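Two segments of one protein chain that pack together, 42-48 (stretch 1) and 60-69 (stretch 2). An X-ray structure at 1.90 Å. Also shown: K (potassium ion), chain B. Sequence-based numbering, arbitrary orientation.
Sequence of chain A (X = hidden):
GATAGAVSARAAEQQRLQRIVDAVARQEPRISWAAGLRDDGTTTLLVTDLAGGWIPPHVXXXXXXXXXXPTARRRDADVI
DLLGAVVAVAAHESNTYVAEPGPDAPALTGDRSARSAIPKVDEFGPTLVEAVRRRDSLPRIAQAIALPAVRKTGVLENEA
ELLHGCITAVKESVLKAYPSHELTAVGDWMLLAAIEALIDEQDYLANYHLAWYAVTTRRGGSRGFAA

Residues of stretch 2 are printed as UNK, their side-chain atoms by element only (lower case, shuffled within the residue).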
# COMPACT_ATOMS: atom_id res chain seq x y z
N THR A 42 4.96 -18.94 10.12
CA THR A 42 4.11 -17.95 10.75
C THR A 42 4.02 -16.62 10.02
O THR A 42 3.04 -15.89 10.24
CB THR A 42 4.58 -17.67 12.19
OG1 THR A 42 5.91 -17.16 12.17
CG2 THR A 42 4.53 -18.94 13.03
N THR A 43 4.98 -16.27 9.16
CA THR A 43 4.97 -14.98 8.48
C THR A 43 4.25 -15.12 7.14
O THR A 43 4.69 -15.86 6.26
CB THR A 43 6.39 -14.48 8.26
OG1 THR A 43 7.06 -14.34 9.52
CG2 THR A 43 6.37 -13.12 7.55
N THR A 44 3.14 -14.40 7.00
CA THR A 44 2.39 -14.34 5.74
C THR A 44 2.70 -13.01 5.06
O THR A 44 2.36 -11.94 5.57
CB THR A 44 0.89 -14.48 5.99
OG1 THR A 44 0.62 -15.72 6.65
CG2 THR A 44 0.13 -14.44 4.67
N LEU A 45 3.35 -13.09 3.90
CA LEU A 45 3.77 -11.91 3.14
C LEU A 45 2.73 -11.61 2.07
O LEU A 45 2.30 -12.52 1.35
CB LEU A 45 5.14 -12.14 2.51
CG LEU A 45 5.71 -11.03 1.63
CD1 LEU A 45 6.02 -9.79 2.45
CD2 LEU A 45 6.95 -11.52 0.90
N LEU A 46 2.34 -10.34 1.95
CA LEU A 46 1.34 -9.90 0.99
C LEU A 46 1.93 -8.80 0.11
O LEU A 46 2.53 -7.85 0.62
CB LEU A 46 0.09 -9.38 1.70
CG LEU A 46 -1.01 -8.83 0.79
CD1 LEU A 46 -1.54 -9.90 -0.15
CD2 LEU A 46 -2.13 -8.23 1.61
N VAL A 47 1.75 -8.93 -1.21
CA VAL A 47 2.33 -8.00 -2.16
C VAL A 47 1.34 -7.68 -3.27
O VAL A 47 0.42 -8.45 -3.56
CB VAL A 47 3.64 -8.54 -2.79
CG1 VAL A 47 4.67 -8.89 -1.73
CG2 VAL A 47 3.34 -9.73 -3.69
N THR A 48 1.53 -6.50 -3.87
CA THR A 48 1.07 -6.19 -5.22
C THR A 48 2.25 -5.61 -5.98
O THR A 48 3.20 -5.11 -5.38
CB THR A 48 -0.11 -5.20 -5.22
OG1 THR A 48 -0.44 -4.86 -6.57
CG2 THR A 48 0.26 -3.94 -4.46
N UNK A 60 -7.88 -2.20 2.69
CA UNK A 60 -7.71 -2.63 4.07
C UNK A 60 -7.15 -4.05 4.10
O UNK A 60 -7.54 -4.90 3.30
c UNK A 60 -8.90 -0.13 5.39
n UNK A 60 -8.94 -0.22 6.85
c UNK A 60 -9.74 -1.22 4.73
c UNK A 60 -8.02 0.32 7.65
c UNK A 60 -9.04 -2.56 4.83
n UNK A 60 -8.14 0.19 8.96
n UNK A 60 -7.00 0.98 7.14
N UNK A 61 -6.22 -4.29 5.05
CA UNK A 61 -5.43 -5.52 5.07
C UNK A 61 -5.97 -6.53 6.07
O UNK A 61 -6.41 -6.14 7.17
c UNK A 61 -3.97 -5.21 5.42
c UNK A 61 -1.88 -3.91 4.89
c UNK A 61 -3.08 -5.14 3.08
c UNK A 61 -3.24 -4.37 4.37
N UNK A 62 -5.96 -7.81 5.72
CA UNK A 62 -6.33 -8.85 6.68
C UNK A 62 -5.37 -8.90 7.86
O UNK A 62 -4.24 -8.40 7.80
c UNK A 62 -6.26 -10.14 5.86
c UNK A 62 -5.79 -8.35 4.36
c UNK A 62 -6.44 -9.70 4.45
N UNK A 63 -5.84 -9.51 8.94
CA UNK A 63 -5.03 -9.62 10.15
C UNK A 63 -3.77 -10.43 9.90
O UNK A 63 -3.76 -11.38 9.11
c UNK A 63 -5.86 -10.26 11.27
N UNK A 64 -2.69 -10.02 10.56
CA UNK A 64 -1.45 -10.80 10.67
C UNK A 64 -0.74 -10.99 9.34
O UNK A 64 -0.13 -12.03 9.11
c UNK A 64 -2.60 -12.07 12.54
c UNK A 64 -1.71 -12.16 11.32
n UNK A 64 -2.31 -11.11 13.41
o UNK A 64 -3.53 -12.86 12.71
N UNK A 65 -0.78 -10.00 8.45
CA UNK A 65 0.02 -10.07 7.23
C UNK A 65 1.23 -9.17 7.40
O UNK A 65 1.22 -8.19 8.15
c UNK A 65 -0.79 -9.68 5.97
c UNK A 65 -1.22 -8.22 6.02
c UNK A 65 -1.98 -10.60 5.79
N UNK A 66 2.30 -9.52 6.69
CA UNK A 66 3.55 -8.77 6.70
C UNK A 66 3.81 -8.23 5.30
O UNK A 66 3.47 -8.88 4.30
c UNK A 66 4.72 -9.67 7.15
o UNK A 66 4.48 -10.12 8.49
c UNK A 66 6.04 -8.91 7.12
N UNK A 67 4.39 -7.04 5.22
CA UNK A 67 4.63 -6.37 3.95
C UNK A 67 6.12 -6.34 3.64
O UNK A 67 6.97 -6.45 4.52
c UNK A 67 2.61 -4.80 4.39
c UNK A 67 4.07 -4.94 3.98
c UNK A 67 1.69 -5.54 3.43
c UNK A 67 2.21 -3.33 4.49
N UNK A 68 6.43 -6.19 2.35
CA UNK A 68 7.80 -5.95 1.95
C UNK A 68 8.29 -4.63 2.53
O UNK A 68 7.55 -3.65 2.57
c UNK A 68 7.93 -5.93 0.42
c UNK A 68 7.71 -6.90 -1.87
c UNK A 68 8.80 -8.24 -0.05
c UNK A 68 7.72 -7.22 -0.38
N UNK A 69 9.54 -4.62 2.98
CA UNK A 69 10.11 -3.40 3.51
C UNK A 69 10.43 -2.43 2.37
O UNK A 69 10.69 -2.85 1.24
c UNK A 69 12.30 -4.71 6.45
o UNK A 69 12.18 -4.53 7.68
c UNK A 69 11.08 -4.52 5.58
o UNK A 69 13.37 -5.03 5.91
c UNK A 69 11.37 -3.71 4.32
K K B . 2.80 -12.29 9.01
O HOH W 1 0.45 -15.03 9.25
O HOH W 2 3.58 -12.96 11.79
O HOH W 3 4.47 -5.80 0.35

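Position 60 carries three carbons, a nitrogen, and a carbon bearing two further nitrogens, an unbranched chain ending in a guanidinium group; its side chain makes no contact with stretch 1, and the residue is Arg60. Position 61 has four carbons forked at the second, the mark of leucine. One terminal carbon of Leu61, CD2, lies 3.6 Å from CD2 of Leu46, an apolar contact between two buried side chains. At position 62 three carbons close a ring onto the backbone nitrogen, which identifies Pro62; its CB points toward stretch 1 without reaching contact. A single side-chain carbon at position 63, far from stretch 1, makes this Ala63.

Position 64 has two carbons, the second carrying one oxygen and one nitrogen: a short carboxamide, Asn64. The end of its side chain leads away from stretch 1, and its backbone, with a positive phi (phi/psi 66/35°), places O of Asn64 4.1 Å from CB of Thr44. Position 65 shows one carbon bearing two more, the beta-branched Val65, whose CB sits 4.4 Å from CB of Leu46.

The beta carbon at position 66 bears one oxygen and one carbon, so the residue is Thr66, in the m rotamer. Its OG1 lies 3.7 Å from CG2 of Thr43 and coordinates the potassium ion at 2.8 Å. Position 67 has four carbons forked at the second, as leucine does; CD2 of Leu67 reaches to 3.7 Å from O of Leu46. Position 68 has the same forked four-carbon pattern, and Leu68 places CD1 3.6 Å from CG1 of Val47 and CD2 3.9 Å from CD2 of Leu45. Three carbons at position 69, the last carrying two oxygens, give the carboxylate of Glu69, out of reach of stretch 1.

The contact centres on a short parallel pairing in which Thr66 uses both backbone polar groups: its N donates to O of Thr44 (2.7 Å), and its O accepts from N of Leu46 (3.0 Å). Leu45 and Thr66 direct their side chains to one face of the sheet, Leu46 and Leu67 to the other. At the N-terminal side the potassium ion sits between the segments, bound by O of Asn64 at 2.9 Å, OG1 of Thr66 and a water; N of Thr44 also lies 2.9 Å from the ion, though an amide nitrogen is not a usual ligand. Another water receives the hydroxyl of Thr44 and donates to O of Asn64; farther along, a third bridges O of Leu46 and N of Leu68, extending the link beyond the direct hydrogen bonds.

Stretch 2 (60-69) RLPANVTLLE
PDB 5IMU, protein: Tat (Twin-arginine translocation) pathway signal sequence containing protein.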